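PDB 3AII: glutamate--tRNA ligase from Methanothermobacter thermautotrophicus, which attaches glutamate to tRNA, probably by way of a Glu-AMP intermediate made with ATP, as a non-discriminating glutamyl-tRNA synthetase. Local coordinates for residues V166-S169 and T174-E177; T138-V143 and R269-M274; I132-D137 and F276-D281. All coordinates share one frame; numbering follows the deposited sequence. Where two conformers were deposited one is given.

Interaction 1: residues V166-S169 and T174-E177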
ATOM      1  N   VAL A 166      -1.845   8.489  18.627  1.00 12.90           N
ATOM      2  CA  VAL A 166      -1.444   7.865  19.878  1.00 13.07           C
ATOM      3  C   VAL A 166      -0.369   6.848  19.529  1.00 15.94           C
ATOM      4  O   VAL A 166      -0.482   6.158  18.519  1.00 15.62           O
ATOM      5  CB  VAL A 166      -2.642   7.155  20.533  1.00 16.96           C
ATOM      6  CG1 VAL A 166      -2.202   6.326  21.737  1.00 21.78           C
ATOM      7  CG2 VAL A 166      -3.699   8.169  20.953  1.00 19.65           C
ATOM      8  N   ILE A 167       0.697   6.785  20.322  1.00 14.34           N
ATOM      9  CA  ILE A 167       1.759   5.807  20.054  1.00 14.41           C
ATOM     10  C   ILE A 167       1.854   4.849  21.244  1.00 14.04           C
ATOM     11  O   ILE A 167       1.998   5.271  22.386  1.00 15.07           O
ATOM     12  CB  ILE A 167       3.110   6.496  19.798  1.00 13.28           C
ATOM     13  CG1 ILE A 167       3.033   7.405  18.563  1.00 17.92           C
ATOM     14  CG2 ILE A 167       4.221   5.459  19.564  1.00 15.05           C
ATOM     15  CD1 ILE A 167       4.259   8.299  18.410  1.00 26.89           C
ATOM     16  N   GLN A 168       1.737   3.550  20.997  1.00 12.74           N
ATOM     17  CA  GLN A 168       1.616   2.619  22.113  1.00 12.20           C
ATOM     18  C   GLN A 168       2.844   2.554  23.017  1.00 12.94           C
ATOM     19  O   GLN A 168       2.705   2.317  24.215  1.00 13.84           O
ATOM     20  CB  GLN A 168       1.208   1.220  21.634  1.00 12.90           C
ATOM     21  CG  GLN A 168      -0.227   1.172  21.127  1.00 13.80           C
ATOM     22  CD  GLN A 168      -0.733  -0.246  20.934  1.00 18.86           C
ATOM     23  OE1 GLN A 168      -0.023  -1.094  20.407  1.00 17.49           O
ATOM     24  NE2 GLN A 168      -1.963  -0.508  21.371  1.00 18.73           N
ATOM     25  N   SER A 169       4.030   2.787  22.461  1.00 15.29           N
ATOM     26  CA  SER A 169       5.221   2.714  23.300  1.00 16.65           C
ATOM     27  C   SER A 169       5.302   3.884  24.280  1.00 19.99           C
ATOM     28  O   SER A 169       6.104   3.858  25.209  1.00 17.52           O
ATOM     29  CB  SER A 169       6.500   2.610  22.458  1.00 12.95           C
ATOM     30  OG  SER A 169       6.642   3.731  21.616  1.00 16.62           O
ATOM     31  N   THR A 174       0.556   2.717  31.330  1.00 16.86           N
ATOM     32  CA  THR A 174      -0.879   2.496  31.259  1.00 11.35           C
ATOM     33  C   THR A 174      -1.161   0.994  31.201  1.00 14.50           C
ATOM     34  O   THR A 174      -2.033   0.477  31.915  1.00 16.48           O
ATOM     35  CB  THR A 174      -1.480   3.211  30.035  1.00 16.58           C
ATOM     36  OG1 THR A 174      -1.329   4.632  30.201  1.00 20.95           O
ATOM     37  CG2 THR A 174      -2.950   2.873  29.869  1.00 18.89           C
ATOM     38  N   TYR A 175      -0.421   0.283  30.349  1.00 14.06           N
ATOM     39  CA  TYR A 175      -0.613  -1.165  30.278  1.00 11.98           C
ATOM     40  C   TYR A 175      -0.262  -1.826  31.604  1.00 16.70           C
ATOM     41  O   TYR A 175      -0.882  -2.811  31.980  1.00 14.82           O
ATOM     42  CB  TYR A 175       0.190  -1.785  29.129  1.00 12.77           C
ATOM     43  CG  TYR A 175      -0.052  -1.092  27.815  1.00 11.60           C
ATOM     44  CD1 TYR A 175      -1.351  -0.921  27.330  1.00 13.98           C
ATOM     45  CD2 TYR A 175       1.002  -0.640  27.046  1.00 11.80           C
ATOM     46  CE1 TYR A 175      -1.576  -0.283  26.129  1.00 13.82           C
ATOM     47  CE2 TYR A 175       0.790  -0.003  25.847  1.00 14.02           C
ATOM     48  CZ  TYR A 175      -0.501   0.175  25.400  1.00 13.10           C
ATOM     49  OH  TYR A 175      -0.709   0.822  24.209  1.00 13.73           O
ATOM     50  N   TYR A 176       0.752  -1.308  32.293  1.00 13.34           N
ATOM     51  CA  TYR A 176       1.126  -1.873  33.598  1.00 13.30           C
ATOM     52  C   TYR A 176       0.038  -1.607  34.635  1.00 17.21           C
ATOM     53  O   TYR A 176      -0.315  -2.488  35.414  1.00 17.26           O
ATOM     54  CB  TYR A 176       2.463  -1.285  34.069  1.00 15.29           C
ATOM     55  CG  TYR A 176       3.651  -1.567  33.167  1.00 14.64           C
ATOM     56  CD1 TYR A 176       3.648  -2.626  32.261  1.00 12.98           C
ATOM     57  CD2 TYR A 176       4.787  -0.772  33.237  1.00 14.56           C
ATOM     58  CE1 TYR A 176       4.735  -2.860  31.438  1.00 16.03           C
ATOM     59  CE2 TYR A 176       5.878  -0.992  32.419  1.00 15.78           C
ATOM     60  CZ  TYR A 176       5.856  -2.046  31.528  1.00 16.78           C
ATOM     61  OH  TYR A 176       6.966  -2.261  30.742  1.00 17.43           O
ATOM     62  N   GLU A 177      -0.490  -0.386  34.632  1.00 15.57           N
ATOM     63  CA  GLU A 177      -1.583   0.006  35.524  1.00 14.75           C
ATOM     64  C   GLU A 177      -2.773  -0.928  35.354  1.00 14.38           C
ATOM     65  O   GLU A 177      -3.351  -1.433  36.342  1.00 18.25           O
ATOM     66  CB  GLU A 177      -2.018   1.446  35.221  1.00 17.54           C
ATOM     67  CG  GLU A 177      -3.166   1.944  36.093  1.00 22.86           C
ATOM     68  CD  GLU A 177      -3.738   3.267  35.597  1.00 42.07           C
ATOM     69  OE1 GLU A 177      -3.049   3.958  34.814  1.00 34.73           O
ATOM     70  OE2 GLU A 177      -4.878   3.611  35.983  1.00 38.36           O
TER

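Interaction 2: residues T138-V143 and R269-M274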
ATOM      1  N   THR A 138       4.507  -2.128  19.973  1.00 17.18           N
ATOM      2  CA  THR A 138       4.876  -2.848  21.202  1.00 18.44           C
ATOM      3  C   THR A 138       5.709  -4.119  20.990  1.00 25.35           C
ATOM      4  O   THR A 138       5.842  -4.936  21.913  1.00 27.39           O
ATOM      5  CB  THR A 138       3.627  -3.267  21.991  1.00 19.64           C
ATOM      6  OG1 THR A 138       2.775  -4.024  21.128  1.00 29.27           O
ATOM      7  CG2 THR A 138       2.878  -2.038  22.481  1.00 27.05           C
ATOM      8  N   ASP A 139       6.257  -4.299  19.794  1.00 22.51           N
ATOM      9  CA  ASP A 139       7.197  -5.398  19.554  1.00 22.50           C
ATOM     10  C   ASP A 139       8.514  -4.762  19.168  1.00 22.77           C
ATOM     11  O   ASP A 139       8.683  -4.326  18.022  1.00 23.50           O
ATOM     12  CB  ASP A 139       6.710  -6.323  18.442  1.00 21.74           C
ATOM     13  CG  ASP A 139       7.651  -7.502  18.197  1.00 42.00           C
ATOM     14  OD1 ASP A 139       7.268  -8.396  17.419  1.00 49.02           O
ATOM     15  OD2 ASP A 139       8.762  -7.541  18.780  1.00 38.27           O
ATOM     16  N   PRO A 140       9.438  -4.677  20.131  1.00 18.65           N
ATOM     17  CA  PRO A 140      10.634  -3.852  19.922  1.00 19.45           C
ATOM     18  C   PRO A 140      11.494  -4.331  18.758  1.00 22.03           C
ATOM     19  O   PRO A 140      12.182  -3.511  18.157  1.00 24.54           O
ATOM     20  CB  PRO A 140      11.396  -3.981  21.246  1.00 21.25           C
ATOM     21  CG  PRO A 140      10.857  -5.223  21.893  1.00 20.41           C
ATOM     22  CD  PRO A 140       9.440  -5.354  21.444  1.00 18.93           C
ATOM     23  N   ARG A 141      11.450  -5.621  18.439  1.00 16.89           N
ATOM     24  CA  ARG A 141      12.298  -6.149  17.367  1.00 19.41           C
ATOM     25  C   ARG A 141      11.727  -5.960  15.971  1.00 25.15           C
ATOM     26  O   ARG A 141      12.411  -6.235  14.982  1.00 25.51           O
ATOM     27  CB  ARG A 141      12.599  -7.631  17.597  1.00 20.36           C
ATOM     28  CG  ARG A 141      13.445  -7.894  18.836  1.00 23.69           C
ATOM     29  CD  ARG A 141      13.999  -9.312  18.866  1.00 31.40           C
ATOM     30  NE  ARG A 141      14.838  -9.527  20.044  1.00 27.90           N
ATOM     31  CZ  ARG A 141      14.435 -10.142  21.152  1.00 20.80           C
ATOM     32  NH1 ARG A 141      13.206 -10.641  21.233  1.00 20.90           N
ATOM     33  NH2 ARG A 141      15.274 -10.285  22.165  1.00 22.29           N
ATOM     34  N   ARG A 142      10.482  -5.500  15.884  1.00 22.53           N
ATOM     35  CA  ARG A 142       9.804  -5.362  14.597  1.00 25.10           C
ATOM     36  C   ARG A 142       9.501  -3.912  14.245  1.00 34.51           C
ATOM     37  O   ARG A 142       8.650  -3.638  13.400  1.00 32.20           O
ATOM     38  CB  ARG A 142       8.505  -6.166  14.578  1.00 27.35           C
ATOM     39  CG  ARG A 142       8.664  -7.609  15.035  1.00 54.37           C
ATOM     40  CD  ARG A 142       9.389  -8.462  14.003  1.00 66.83           C
ATOM     41  NE  ARG A 142       9.950  -9.676  14.594  1.00 61.96           N
ATOM     42  CZ  ARG A 142       9.228 -10.705  15.027  1.00 81.87           C
ATOM     43  NH1 ARG A 142       7.904 -10.677  14.946  1.00 79.18           N
ATOM     44  NH2 ARG A 142       9.832 -11.764  15.549  1.00 88.78           N
ATOM     45  N   VAL A 143      10.185  -2.985  14.897  1.00 22.41           N
ATOM     46  CA  VAL A 143       9.966  -1.574  14.613  1.00 25.12           C
ATOM     47  C   VAL A 143      10.964  -1.022  13.604  1.00 33.06           C
ATOM     48  O   VAL A 143      12.179  -1.155  13.770  1.00 26.91           O
ATOM     49  CB  VAL A 143      10.058  -0.733  15.882  1.00 23.21           C
ATOM     50  CG1 VAL A 143       9.995   0.747  15.530  1.00 21.00           C
ATOM     51  CG2 VAL A 143       8.948  -1.129  16.865  1.00 22.39           C
ATOM     52  N   ARG A 269      11.334  -3.844  29.624  1.00 20.81           N
ATOM     53  CA  ARG A 269      11.500  -5.225  29.191  1.00 21.60           C
ATOM     54  C   ARG A 269      10.187  -5.987  29.275  1.00 21.30           C
ATOM     55  O   ARG A 269      10.093  -7.112  28.810  1.00 24.13           O
ATOM     56  CB  ARG A 269      12.562  -5.937  30.026  1.00 19.59           C
ATOM     57  CG  ARG A 269      12.112  -6.266  31.431  1.00 27.28           C
ATOM     58  CD  ARG A 269      13.145  -7.129  32.147  1.00 37.45           C
ATOM     59  NE  ARG A 269      14.414  -6.423  32.323  1.00 28.50           N
ATOM     60  CZ  ARG A 269      15.487  -6.962  32.891  1.00 47.62           C
ATOM     61  NH1 ARG A 269      15.442  -8.214  33.326  1.00 40.39           N
ATOM     62  NH2 ARG A 269      16.602  -6.255  33.020  1.00 52.23           N
ATOM     63  N   VAL A 270       9.164  -5.389  29.876  1.00 16.07           N
ATOM     64  CA  VAL A 270       7.889  -6.096  29.972  1.00 13.30           C
ATOM     65  C   VAL A 270       6.928  -5.454  28.977  1.00 16.34           C
ATOM     66  O   VAL A 270       6.641  -4.255  29.079  1.00 17.89           O
ATOM     67  CB  VAL A 270       7.299  -6.046  31.398  1.00 16.15           C
ATOM     68  CG1 VAL A 270       5.995  -6.831  31.442  1.00 17.83           C
ATOM     69  CG2 VAL A 270       8.286  -6.624  32.425  1.00 17.12           C
ATOM     70  N   TYR A 271       6.453  -6.246  28.012  1.00 14.42           N
ATOM     71  CA  TYR A 271       5.674  -5.718  26.882  1.00 11.70           C
ATOM     72  C   TYR A 271       4.307  -6.379  26.770  1.00 13.92           C
ATOM     73  O   TYR A 271       4.172  -7.584  27.006  1.00 16.04           O
ATOM     74  CB  TYR A 271       6.426  -5.962  25.571  1.00 14.94           C
ATOM     75  CG  TYR A 271       7.557  -4.993  25.354  1.00 15.41           C
ATOM     76  CD1 TYR A 271       8.827  -5.246  25.860  1.00 18.70           C
ATOM     77  CD2 TYR A 271       7.339  -3.810  24.667  1.00 21.30           C
ATOM     78  CE1 TYR A 271       9.861  -4.340  25.649  1.00 21.37           C
ATOM     79  CE2 TYR A 271       8.351  -2.916  24.461  1.00 29.22           C
ATOM     80  CZ  TYR A 271       9.604  -3.180  24.959  1.00 24.24           C
ATOM     81  OH  TYR A 271      10.597  -2.261  24.725  1.00 33.16           O
ATOM     82  N   PRO A 272       3.285  -5.602  26.384  1.00 12.80           N
ATOM     83  CA  PRO A 272       1.956  -6.183  26.197  1.00 13.62           C
ATOM     84  C   PRO A 272       1.862  -6.929  24.877  1.00 15.77           C
ATOM     85  O   PRO A 272       2.523  -6.579  23.878  1.00 14.32           O
ATOM     86  CB  PRO A 272       1.042  -4.950  26.160  1.00 14.00           C
ATOM     87  CG  PRO A 272       1.906  -3.897  25.550  1.00 16.63           C
ATOM     88  CD  PRO A 272       3.280  -4.145  26.177  1.00 15.64           C
ATOM     89  N   MET A 273       1.043  -7.973  24.884  1.00 14.97           N
ATOM     90  CA  MET A 273       0.635  -8.629  23.655  1.00 16.67           C
ATOM     91  C   MET A 273      -0.524  -7.863  23.048  1.00 14.68           C
ATOM     92  O   MET A 273      -1.271  -7.162  23.760  1.00 14.93           O
ATOM     93  CB  MET A 273       0.228 -10.077  23.920  1.00 17.16           C
ATOM     94  CG  MET A 273       1.349 -10.925  24.474  1.00 17.91           C
ATOM     95  SD  MET A 273       2.721 -11.012  23.317  1.00 23.86           S
ATOM     96  CE  MET A 273       2.073 -12.132  22.081  1.00 34.07           C
ATOM     97  N   MET A 274      -0.645  -7.989  21.727  1.00 16.01           N
ATOM     98  CA  MET A 274      -1.592  -7.202  20.950  0.59 17.00           C
ATOM     99  C   MET A 274      -3.022  -7.205  21.516  1.00 15.34           C
ATOM    100  O   MET A 274      -3.650  -6.149  21.647  1.00 16.51           O
ATOM    101  CB  MET A 274      -1.570  -7.662  19.486  0.59 15.57           C
ATOM    102  CG  MET A 274      -1.895  -6.561  18.497  0.59 23.60           C
ATOM    103  SD  MET A 274      -3.264  -7.038  17.445  0.59 62.99           S
ATOM    104  CE  MET A 274      -4.324  -7.726  18.700  0.59  6.21           C
TER
HETATM  105  O   HOH W   1       5.105  -7.438  22.695  1.00 29.85           O

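Interaction 3: residues I132-D137 and F276-D281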
ATOM      1  N   ILE A 132      -9.027   7.839  15.107  1.00 12.56           N
ATOM      2  CA  ILE A 132      -7.778   7.832  15.859  1.00 14.75           C
ATOM      3  C   ILE A 132      -6.710   7.050  15.085  1.00 14.35           C
ATOM      4  O   ILE A 132      -6.964   5.954  14.588  1.00 16.20           O
ATOM      5  CB  ILE A 132      -7.980   7.196  17.240  1.00 12.79           C
ATOM      6  CG1 ILE A 132      -8.979   8.021  18.067  1.00 13.96           C
ATOM      7  CG2 ILE A 132      -6.641   7.106  17.975  1.00 16.41           C
ATOM      8  CD1 ILE A 132      -9.438   7.323  19.364  1.00 20.94           C
ATOM      9  N   LEU A 133      -5.529   7.644  14.933  1.00 13.08           N
ATOM     10  CA  LEU A 133      -4.377   6.907  14.407  1.00 12.51           C
ATOM     11  C   LEU A 133      -3.644   6.361  15.619  1.00 14.20           C
ATOM     12  O   LEU A 133      -3.213   7.127  16.462  1.00 14.86           O
ATOM     13  CB  LEU A 133      -3.446   7.822  13.599  1.00 12.21           C
ATOM     14  CG  LEU A 133      -2.103   7.178  13.230  1.00 12.60           C
ATOM     15  CD1 LEU A 133      -2.310   5.958  12.309  1.00 13.05           C
ATOM     16  CD2 LEU A 133      -1.185   8.187  12.537  1.00 12.99           C
ATOM     17  N   ARG A 134      -3.522   5.035  15.726  1.00 13.48           N
ATOM     18  CA  ARG A 134      -2.816   4.448  16.850  1.00 14.34           C
ATOM     19  C   ARG A 134      -1.680   3.601  16.305  1.00 17.42           C
ATOM     20  O   ARG A 134      -1.912   2.569  15.668  1.00 17.73           O
ATOM     21  CB  ARG A 134      -3.755   3.604  17.720  1.00 13.54           C
ATOM     22  CG  ARG A 134      -3.064   2.978  18.936  1.00 12.82           C
ATOM     23  CD  ARG A 134      -4.063   2.320  19.931  1.00 14.48           C
ATOM     24  NE  ARG A 134      -4.652   1.116  19.350  1.00 17.59           N
ATOM     25  CZ  ARG A 134      -5.946   0.792  19.406  1.00 18.89           C
ATOM     26  NH1 ARG A 134      -6.367  -0.337  18.840  1.00 17.32           N
ATOM     27  NH2 ARG A 134      -6.815   1.590  20.015  1.00 18.66           N
ATOM     28  N   ILE A 135      -0.450   4.034  16.558  1.00 13.28           N
ATOM     29  CA  ILE A 135       0.707   3.292  16.078  1.00 13.42           C
ATOM     30  C   ILE A 135       1.031   2.189  17.066  1.00 15.06           C
ATOM     31  O   ILE A 135       1.343   2.448  18.233  1.00 15.30           O
ATOM     32  CB  ILE A 135       1.947   4.190  15.933  1.00 15.76           C
ATOM     33  CG1 ILE A 135       1.640   5.425  15.081  1.00 23.82           C
ATOM     34  CG2 ILE A 135       3.097   3.386  15.352  1.00 17.67           C
ATOM     35  CD1 ILE A 135       1.209   5.114  13.700  1.00 19.46           C
ATOM     36  N   GLU A 136       0.944   0.948  16.602  1.00 13.65           N
ATOM     37  CA  GLU A 136       1.017  -0.198  17.493  1.00 14.74           C
ATOM     38  C   GLU A 136       2.432  -0.786  17.483  1.00 18.42           C
ATOM     39  O   GLU A 136       2.730  -1.757  16.777  1.00 18.93           O
ATOM     40  CB  GLU A 136      -0.085  -1.204  17.132  1.00 16.69           C
ATOM     41  CG  GLU A 136      -1.471  -0.590  17.379  1.00 21.48           C
ATOM     42  CD  GLU A 136      -2.620  -1.592  17.467  1.00 21.57           C
ATOM     43  OE1 GLU A 136      -2.476  -2.734  16.970  1.00 23.01           O
ATOM     44  OE2 GLU A 136      -3.676  -1.205  18.021  1.00 19.88           O
ATOM     45  N   ASP A 137       3.300  -0.151  18.267  1.00 16.85           N
ATOM     46  CA  ASP A 137       4.733  -0.433  18.230  1.00 13.38           C
ATOM     47  C   ASP A 137       5.234  -1.114  19.510  1.00 17.06           C
ATOM     48  O   ASP A 137       6.265  -0.727  20.055  1.00 19.78           O
ATOM     49  CB  ASP A 137       5.514   0.857  17.982  1.00 14.53           C
ATOM     50  CG  ASP A 137       5.366   1.861  19.108  1.00 16.46           C
ATOM     51  OD1 ASP A 137       4.369   1.806  19.855  1.00 15.74           O
ATOM     52  OD2 ASP A 137       6.266   2.707  19.259  1.00 19.36           O
ATOM     53  N   PHE A 276      -4.175  -7.558  24.456  1.00 12.78           N
ATOM     54  CA  PHE A 276      -4.295  -6.787  25.680  1.00 14.44           C
ATOM     55  C   PHE A 276      -4.214  -5.288  25.390  1.00 13.78           C
ATOM     56  O   PHE A 276      -5.077  -4.515  25.818  1.00 15.79           O
ATOM     57  CB  PHE A 276      -3.216  -7.177  26.712  1.00 12.63           C
ATOM     58  CG  PHE A 276      -3.326  -6.405  28.025  1.00 11.20           C
ATOM     59  CD1 PHE A 276      -4.343  -6.673  28.930  1.00 15.05           C
ATOM     60  CD2 PHE A 276      -2.420  -5.394  28.323  1.00 17.33           C
ATOM     61  CE1 PHE A 276      -4.444  -5.945  30.123  1.00 17.49           C
ATOM     62  CE2 PHE A 276      -2.518  -4.651  29.483  1.00 13.16           C
ATOM     63  CZ  PHE A 276      -3.521  -4.946  30.413  1.00 15.59           C
ATOM     64  N   SER A 277      -3.158  -4.859  24.710  1.00 14.02           N
ATOM     65  CA  SER A 277      -2.987  -3.429  24.468  1.00 13.05           C
ATOM     66  C   SER A 277      -4.107  -2.863  23.600  1.00 16.37           C
ATOM     67  O   SER A 277      -4.546  -1.740  23.831  1.00 16.76           O
ATOM     68  CB  SER A 277      -1.627  -3.127  23.844  1.00 13.29           C
ATOM     69  OG  SER A 277      -1.503  -3.784  22.586  1.00 18.46           O
ATOM     70  N   VAL A 278      -4.594  -3.654  22.644  1.00 15.85           N
ATOM     71  CA  VAL A 278      -5.682  -3.198  21.765  1.00 17.41           C
ATOM     72  C   VAL A 278      -6.963  -2.962  22.584  1.00 16.50           C
ATOM     73  O   VAL A 278      -7.617  -1.919  22.468  1.00 18.22           O
ATOM     74  CB  VAL A 278      -5.931  -4.187  20.602  1.00 16.12           C
ATOM     75  CG1 VAL A 278      -7.264  -3.912  19.915  1.00 20.29           C
ATOM     76  CG2 VAL A 278      -4.798  -4.114  19.603  1.00 16.37           C
ATOM     77  N   ALA A 279      -7.322  -3.929  23.419  1.00 15.24           N
ATOM     78  CA  ALA A 279      -8.524  -3.800  24.242  1.00 15.94           C
ATOM     79  C   ALA A 279      -8.425  -2.626  25.198  1.00 15.93           C
ATOM     80  O   ALA A 279      -9.360  -1.839  25.326  1.00 18.79           O
ATOM     81  CB  ALA A 279      -8.778  -5.089  25.026  1.00 17.89           C
ATOM     82  N   VAL A 280      -7.296  -2.508  25.893  1.00 14.19           N
ATOM     83  CA  VAL A 280      -7.114  -1.402  26.823  1.00 14.82           C
ATOM     84  C   VAL A 280      -7.219  -0.046  26.095  1.00 16.26           C
ATOM     85  O   VAL A 280      -7.893   0.889  26.569  1.00 17.36           O
ATOM     86  CB  VAL A 280      -5.763  -1.522  27.586  1.00 16.14           C
ATOM     87  CG1 VAL A 280      -5.470  -0.235  28.361  1.00 18.11           C
ATOM     88  CG2 VAL A 280      -5.800  -2.712  28.561  1.00 16.30           C
ATOM     89  N   ASP A 281      -6.561   0.060  24.948  1.00 15.02           N
ATOM     90  CA  ASP A 281      -6.546   1.326  24.216  1.00 11.75           C
ATOM     91  C   ASP A 281      -7.883   1.624  23.554  1.00 16.68           C
ATOM     92  O   ASP A 281      -8.328   2.772  23.564  1.00 16.93           O
ATOM     93  CB  ASP A 281      -5.413   1.349  23.206  1.00 12.29           C
ATOM     94  CG  ASP A 281      -4.061   1.504  23.879  1.00 13.95           C
ATOM     95  OD1 ASP A 281      -4.030   1.796  25.099  1.00 16.39           O
ATOM     96  OD2 ASP A 281      -3.046   1.318  23.183  1.00 16.21           O
TER

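Interaction 1: residues V166-S169 and T174-E177
Y175 reaches across from helix 172-184 with its ring pointed at Q168, the residue that opens the 3-10 turn just beyond strand 164-167. The phenol oxygen does most of the touching. Y175 OH lies 3.1 Å from Q168 CG and 3.4 Å from Q168 CD, so it rests against the side of the glutamine's chain. The two side chains cross at about a right angle, with amide and ring planes 79° apart. Further back, Y175 CE2 sits 3.4 Å from Q168 O, which meets the ring at its edge and near its plane. With CG anti to the carbonyl carbon (chi1 -52°), the tyrosine leaves the helix toward the turn, and the length of its ring spans the 9.3 Å between Y175 CA and Q168 CA.

Y175 OH and Q168 NE2 are 3.4 Å apart, but the angle is too poor for a hydrogen bond. Both are instead hydrogen-bonded to D281 OD2, on helix 274-284. Tyrosine suits this place because it joins a flat apolar body, packed against M254, F276 and S277, to a polar end that meets a carboxylate. A phenylalanine here would probably fill much the same space but leave D281 OD2 without its phenol partner and Q168 facing a gap at the ring's far end.

The chemistry is thus that of two polar groups side by side, held by a shared acceptor rather than by each other. Together they probably stabilise a negative charge on the buried D281, joining the end of the strand, the following helix and helix 274-284.

Interaction 2: residues T138-V143 and R269-M274
In the class I catalytic domain, the loop that leaves the end of parallel strand 130-135 lays T138 and P140 against Y271 and P272 of strand 270-272, an outermost strand of a four-stranded antiparallel sheet. The clearest element is a CH-pi contact. P140 CD stands 4.0 Å from the centroid of the Y271 ring and 9° off its normal, hence almost over the centre of one face. The neighbouring P140 CG is 3.9 Å from Y271 CZ, and the proline ring thereby spreads toward the phenol end. Proline suits the place, since its CD, bonded to the amide nitrogen, carries slightly electron-poor C-H groups, and the closed ring holds them rigidly over the electron-rich face.

T138 works on both residues. Its carbonyl oxygen, T138 O, approaches Y271 CD2 obliquely at 3.3 Å, while its methyl T138 CG2 packs 3.7 Å from P272 CG. With OG1 between the backbone N and the carbonyl carbon (chi1 55°), the methyl is left anti to the carbonyl carbon and meets the pyrrolidine ring. A water ties the backbones together: it donates to T138 O at 2.7 Å and to P272 O at 3.0 Å. The loop itself is steadied by a turn in which R142 N bonds to D139 O at 3.0 Å.

Strand 270-272 pairs with strand 252-256 through backbone bonds of Y271 with R255 and of M273 with S253. P272 falls between those two, where its lack of an N-H probably costs the pairing little. Its ring also touches M172 and Y175 of helix 172-184, and M273 is the N-cap of helix 274-284, which follows directly.

Interaction 3: residues I132-D137 and F276-D281
R134, on the middle strand of the parallel sheet, meets V278 and D281 of helix 274-284 mainly through packing. R134 NH2 lies 3.5 Å from D281 CB, and R134 NH1 is 3.8 Å from V278 CG1, both approaching the guanidinium obliquely. The two branches of V278 divide the work, for V278 CG2 sits 3.5 Å from E136 OE2. With CG1 anti to the backbone N (chi1 165°), the valine turns one methyl to the arginine and the other to the glutamate. A beta-branched residue thus offers a methyl to each member of the ion pair from the helix side.

The strand and helix belong to the nucleotide-binding type of alpha/beta domain found in class I synthetases. Strand 130-135 runs parallel between 98-101 and 164-167, and helix 274-284 is set against the side of the sheet to which R134 points, with E136 just beyond the strand's end pointing the same way. V278 and D281, three residues apart, fall on the same flank of this helix.

Salt bridging occurs within 132-137. R134 grips one oxygen of E136 side-on with two nitrogens: NE to E136 OE2 at 2.8 Å, using the anti lone pair, and NH1 to the same oxygen at 2.9 Å. That oxygen lies only 3° out of the guanidinium plane. The bend of R134 at chi3 (70°) turns the group to present this edge, and the double grip fixes its rotation. Arginine suits the place because NH2 remains to form a second salt bridge, with D282.

Longer-range charge is weaker. D281 OD2 is 4.2 Å from R134 NE and well out of the guanidinium plane, which gives attraction without an N-H aimed at it; the D281 carboxylate is bonded instead to Y175, Q168 and R171.

The three contacts cluster in the catalytic domain. The centres of interactions 1 and 3 lie about 8 Å apart, those of 1 and 2 about 11 Å, and those of 2 and 3 about 12 Å. Along the chain, 132-137 and 138-143 come first, then both segments of interaction 1, and finally 269-274 and 276-281; interaction 3 therefore encloses interaction 2, which encloses interaction 1. Interactions 1 and 3 use neighbouring strands of the parallel sheet, while interactions 2 and 3 use consecutive elements, strand 270-272 and the helix 274-284 that follows it. The long insertion between them, zinc site included, is thus closed back onto the sheet, close to D137, which touches P105 of the predicted 'HIGH' motif.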